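Local atomic coordinates of probable uracil-DNA glycosylase (Acanthamoeba polyphaga mimivirus, PDB entry 5X55), a protein that is a probable member of the uracil-DNA glycosylase superfamily, with an alpha/beta fold built on a four-stranded parallel sheet. Residues Val186-Ile198 / Cys207-Lys219. Numbering follows the deposited sequence.
Sequences VILGQDPYPGSCI and CSFSVPLNCPVPK
Tyr193 reaches from segment 186-198 into the bend of 207-219, its CB directed at that loop. With CG anti to the carbonyl carbon (chi1 -65°), the ring extends beside Val211 and Pro218. On one flank, CD2 lies 3.6 Å from Val211 CG1; the next atom, CE2, keeps the same methyl close and also lies 3.4 Å from Phe209 O. On the other flank, CE1 passes Pro218 CB, and CZ comes within 3.6 Å of Pro218 CG. Both aliphatic groups approach obliquely from the same side of the ring plane, each side chain crossing the tyrosine at about a right angle. The carbonyl oxygens of Phe209 and Ser210 lie instead at the ring edge. At the tip, Tyr193 OH donates a 2.8 Å hydrogen bond to Phe209 O, strongly bent at the acceptor (C=O...O angle 104°) and tilted from the carbonyl plane. Residues Gly189-Tyr193 read GQDPY, the start of the GQDPYH motif of family 1 uracil-DNA glycosylases, with Pro194 where that motif has histidine, running on from the C-terminal end of inner strand 185-189 of the parallel sheet; in relatives this loop and the aromatic residue equivalent to Phe209 line the active-site pocket, probably here too. Ser208 ties the other segment to the strand: its OG, held between backbone N and carbonyl carbon (chi1 56°), gives Ile187 O a 3.0 Å hydrogen bond and has a weak one to Ile254 O on neighbouring strand 251-255. Ser208 CB sits 3.5 Å from Gly189 N, a close approach accommodated by the glycine's missing side chain. The Phe209 ring turns its edge to Leu188 O, brings CE2 near Ile187 CG2, and meets Trp295 edge-to-face. Farther along, Cys197 SG and Cys215 SG touch at 3.4 Å, too far apart for a disulfide.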
loop_
_atom_site.group_PDB
_atom_site.type_symbol
_atom_site.label_atom_id
_atom_site.label_comp_id
_atom_site.label_asym_id
_atom_site.label_seq_id
_atom_site.Cartn_x
_atom_site.Cartn_y
_atom_site.Cartn_z
ATOM N N VAL A 186 -0.370 8.133 -4.285
ATOM C CA VAL A 186 -0.507 6.680 -4.267
ATOM C C VAL A 186 0.899 6.109 -4.192
ATOM O O VAL A 186 1.710 6.343 -5.099
ATOM C CB VAL A 186 -1.234 6.158 -5.516
ATOM C CG1 VAL A 186 -1.291 4.628 -5.487
ATOM C CG2 VAL A 186 -2.632 6.779 -5.638
ATOM N N ILE A 187 1.201 5.391 -3.109
ATOM C CA ILE A 187 2.493 4.721 -2.930
ATOM C C ILE A 187 2.254 3.212 -2.906
ATOM O O ILE A 187 1.734 2.666 -1.922
ATOM C CB ILE A 187 3.226 5.180 -1.660
ATOM C CG1 ILE A 187 3.207 6.711 -1.543
ATOM C CG2 ILE A 187 4.676 4.647 -1.664
ATOM C CD1 ILE A 187 4.156 7.260 -0.511
ATOM N N LEU A 188 2.672 2.532 -3.962
ATOM C CA LEU A 188 2.495 1.089 -4.054
ATOM C C LEU A 188 3.619 0.327 -3.364
ATOM O O LEU A 188 4.802 0.593 -3.593
ATOM C CB LEU A 188 2.417 0.669 -5.507
ATOM C CG LEU A 188 1.067 1.077 -6.066
ATOM C CD1 LEU A 188 1.212 1.238 -7.557
ATOM C CD2 LEU A 188 0.031 0.021 -5.694
ATOM N N GLY A 189 3.239 -0.610 -2.508
ATOM C CA GLY A 189 4.115 -1.696 -2.136
ATOM C C GLY A 189 3.847 -2.923 -3.007
ATOM O O GLY A 189 2.964 -2.957 -3.872
ATOM N N GLN A 190 4.640 -3.947 -2.780
ATOM C CA GLN A 190 4.470 -5.171 -3.542
ATOM C C GLN A 190 3.669 -6.161 -2.708
ATOM O O GLN A 190 2.445 -6.225 -2.847
ATOM C CB GLN A 190 5.830 -5.718 -3.937
ATOM C CG GLN A 190 5.776 -6.884 -4.889
ATOM C CD GLN A 190 7.177 -7.304 -5.335
ATOM O OE1 GLN A 190 7.654 -6.871 -6.378
ATOM N NE2 GLN A 190 7.831 -8.152 -4.545
ATOM N N ASP A 191 4.323 -6.893 -1.808
ATOM C CA ASP A 191 3.627 -7.832 -0.938
ATOM C C ASP A 191 3.619 -7.334 0.517
ATOM O O ASP A 191 4.476 -6.533 0.914
ATOM C CB ASP A 191 4.281 -9.227 -1.036
ATOM C CG ASP A 191 4.294 -9.772 -2.476
ATOM O OD1 ASP A 191 5.380 -9.850 -3.106
ATOM O OD2 ASP A 191 3.200 -10.094 -2.998
ATOM N N PRO A 192 2.643 -7.751 1.330
ATOM C CA PRO A 192 2.661 -7.367 2.746
ATOM C C PRO A 192 3.842 -8.020 3.451
ATOM O O PRO A 192 4.392 -9.025 2.986
ATOM C CB PRO A 192 1.328 -7.889 3.300
ATOM C CG PRO A 192 0.521 -8.371 2.103
ATOM C CD PRO A 192 1.525 -8.664 1.015
ATOM N N TYR A 193 4.248 -7.410 4.570
ATOM C CA TYR A 193 5.303 -8.001 5.384
ATOM C C TYR A 193 4.875 -9.394 5.819
ATOM O O TYR A 193 3.724 -9.577 6.249
ATOM C CB TYR A 193 5.619 -7.173 6.621
ATOM C CG TYR A 193 6.194 -5.819 6.325
ATOM C CD1 TYR A 193 7.364 -5.682 5.591
ATOM C CD2 TYR A 193 5.565 -4.670 6.786
ATOM C CE1 TYR A 193 7.898 -4.413 5.317
ATOM C CE2 TYR A 193 6.090 -3.406 6.533
ATOM C CZ TYR A 193 7.251 -3.281 5.801
ATOM O OH TYR A 193 7.755 -2.020 5.543
ATOM N N PRO A 194 5.748 -10.402 5.688
ATOM C CA PRO A 194 5.390 -11.758 6.142
ATOM C C PRO A 194 5.658 -11.990 7.618
ATOM O O PRO A 194 5.143 -12.971 8.175
ATOM C CB PRO A 194 6.279 -12.668 5.267
ATOM C CG PRO A 194 7.539 -11.841 5.090
ATOM C CD PRO A 194 7.064 -10.369 5.014
ATOM N N GLY A 195 6.439 -11.120 8.263
ATOM C CA GLY A 195 6.927 -11.373 9.603
ATOM C C GLY A 195 5.923 -11.024 10.681
ATOM O O GLY A 195 4.846 -10.489 10.424
ATOM N N SER A 196 6.293 -11.351 11.923
ATOM C CA SER A 196 5.451 -11.075 13.075
ATOM C C SER A 196 6.329 -10.818 14.295
ATOM O O SER A 196 7.520 -11.140 14.302
ATOM C CB SER A 196 4.461 -12.229 13.329
ATOM O OG SER A 196 5.123 -13.438 13.644
ATOM N N CYS A 197 5.729 -10.199 15.321
ATOM C CA CYS A 197 6.367 -10.056 16.627
ATOM C C CYS A 197 6.498 -11.422 17.304
ATOM O O CYS A 197 5.939 -12.431 16.848
ATOM C CB CYS A 197 5.562 -9.132 17.546
ATOM S SG CYS A 197 5.417 -7.371 17.054
ATOM N N ILE A 198 7.231 -11.431 18.430
ATOM C CA ILE A 198 7.354 -12.616 19.286
ATOM C C ILE A 198 5.993 -13.207 19.628
ATOM O O ILE A 198 5.847 -14.431 19.753
ATOM C CB ILE A 198 8.136 -12.267 20.578
ATOM C CG1 ILE A 198 7.409 -11.172 21.388
ATOM C CG2 ILE A 198 9.565 -11.839 20.247
ATOM C CD1 ILE A 198 6.609 -11.669 22.610
ATOM N N CYS A 207 -1.473 -1.623 5.015
ATOM C CA CYS A 207 -0.864 -0.447 4.418
ATOM C C CYS A 207 0.510 -0.844 3.930
ATOM O O CYS A 207 1.200 -1.616 4.606
ATOM C CB CYS A 207 -0.703 0.686 5.425
ATOM S SG CYS A 207 -2.176 1.039 6.273
ATOM N N SER A 208 0.930 -0.300 2.794
ATOM C CA SER A 208 2.302 -0.551 2.378
ATOM C C SER A 208 3.268 0.160 3.324
ATOM O O SER A 208 2.975 1.244 3.846
ATOM C CB SER A 208 2.533 -0.129 0.918
ATOM O OG SER A 208 2.212 1.224 0.666
ATOM N N PHE A 209 4.382 -0.519 3.607
ATOM C CA PHE A 209 5.521 -0.038 4.386
ATOM C C PHE A 209 5.259 0.145 5.886
ATOM O O PHE A 209 6.190 0.010 6.679
ATOM C CB PHE A 209 6.067 1.243 3.751
ATOM C CG PHE A 209 6.625 1.006 2.377
ATOM C CD1 PHE A 209 7.881 0.416 2.226
ATOM C CD2 PHE A 209 5.872 1.296 1.237
ATOM C CE1 PHE A 209 8.399 0.161 0.963
ATOM C CE2 PHE A 209 6.379 1.023 -0.030
ATOM C CZ PHE A 209 7.646 0.458 -0.167
ATOM N N SER A 210 4.018 0.370 6.299
ATOM C CA SER A 210 3.735 0.658 7.698
ATOM C C SER A 210 3.658 -0.614 8.551
ATOM O O SER A 210 3.308 -1.698 8.068
ATOM C CB SER A 210 2.426 1.446 7.811
ATOM O OG SER A 210 2.143 1.722 9.167
ATOM N N VAL A 211 3.998 -0.467 9.834
ATOM C CA VAL A 211 3.860 -1.524 10.840
ATOM C C VAL A 211 3.256 -0.935 12.111
ATOM O O VAL A 211 3.374 0.270 12.373
ATOM C CB VAL A 211 5.216 -2.201 11.168
ATOM C CG1 VAL A 211 5.755 -2.972 9.964
ATOM C CG2 VAL A 211 6.239 -1.189 11.684
ATOM N N PRO A 212 2.624 -1.780 12.942
ATOM C CA PRO A 212 2.059 -1.293 14.208
ATOM C C PRO A 212 3.112 -0.674 15.103
ATOM O O PRO A 212 4.310 -0.963 14.994
ATOM C CB PRO A 212 1.481 -2.558 14.854
ATOM C CG PRO A 212 1.199 -3.465 13.699
ATOM C CD PRO A 212 2.329 -3.209 12.736
ATOM N N LEU A 213 2.636 0.188 16.002
ATOM C CA LEU A 213 3.471 0.702 17.081
ATOM C C LEU A 213 4.043 -0.450 17.903
ATOM O O LEU A 213 3.427 -1.509 18.028
ATOM C CB LEU A 213 2.651 1.618 17.991
ATOM C CG LEU A 213 2.050 2.867 17.350
ATOM C CD1 LEU A 213 1.004 3.467 18.268
ATOM C CD2 LEU A 213 3.131 3.880 17.032
ATOM N N ASN A 214 5.229 -0.228 18.474
ATOM C CA ASN A 214 5.920 -1.220 19.299
ATOM C C ASN A 214 6.268 -2.483 18.510
ATOM O O ASN A 214 6.307 -3.583 19.069
ATOM C CB ASN A 214 5.102 -1.579 20.544
ATOM C CG ASN A 214 4.980 -0.423 21.509
ATOM O OD1 ASN A 214 5.965 0.261 21.801
ATOM N ND2 ASN A 214 3.768 -0.191 22.009
ATOM N N CYS A 215 6.484 -2.339 17.205
ATOM C CA CYS A 215 7.129 -3.316 16.333
ATOM C C CYS A 215 8.467 -2.758 15.876
ATOM O O CYS A 215 8.670 -1.539 15.862
ATOM C CB CYS A 215 6.287 -3.634 15.083
ATOM S SG CYS A 215 4.747 -4.545 15.331
ATOM N N PRO A 216 9.402 -3.615 15.481
ATOM C CA PRO A 216 10.632 -3.102 14.869
ATOM C C PRO A 216 10.320 -2.340 13.587
ATOM O O PRO A 216 9.405 -2.691 12.846
ATOM C CB PRO A 216 11.451 -4.369 14.599
ATOM C CG PRO A 216 10.917 -5.384 15.579
ATOM C CD PRO A 216 9.453 -5.066 15.725
ATOM N N VAL A 217 11.072 -1.273 13.339
ATOM C CA VAL A 217 10.984 -0.552 12.067
ATOM C C VAL A 217 11.654 -1.385 10.975
ATOM O O VAL A 217 12.845 -1.694 11.092
ATOM C CB VAL A 217 11.637 0.836 12.168
ATOM C CG1 VAL A 217 11.668 1.522 10.786
ATOM C CG2 VAL A 217 10.931 1.706 13.221
ATOM N N PRO A 218 10.955 -1.764 9.905
ATOM C CA PRO A 218 11.606 -2.524 8.820
ATOM C C PRO A 218 12.621 -1.677 8.060
ATOM O O PRO A 218 12.500 -0.453 7.974
ATOM C CB PRO A 218 10.441 -2.929 7.903
ATOM C CG PRO A 218 9.188 -2.695 8.748
ATOM C CD PRO A 218 9.520 -1.557 9.658
ATOM N N LYS A 219 13.618 -2.357 7.476
ATOM C CA LYS A 219 14.774 -1.654 6.924
ATOM C C LYS A 219 14.384 -0.721 5.779
ATOM O O LYS A 219 14.928 0.389 5.658
ATOM C CB LYS A 219 15.831 -2.669 6.484
ATOM C CG LYS A 219 16.615 -3.235 7.668
ATOM C CD LYS A 219 17.358 -4.512 7.300
ATOM C CE LYS A 219 18.169 -5.028 8.483
ATOM N NZ LYS A 219 19.071 -3.978 9.061
#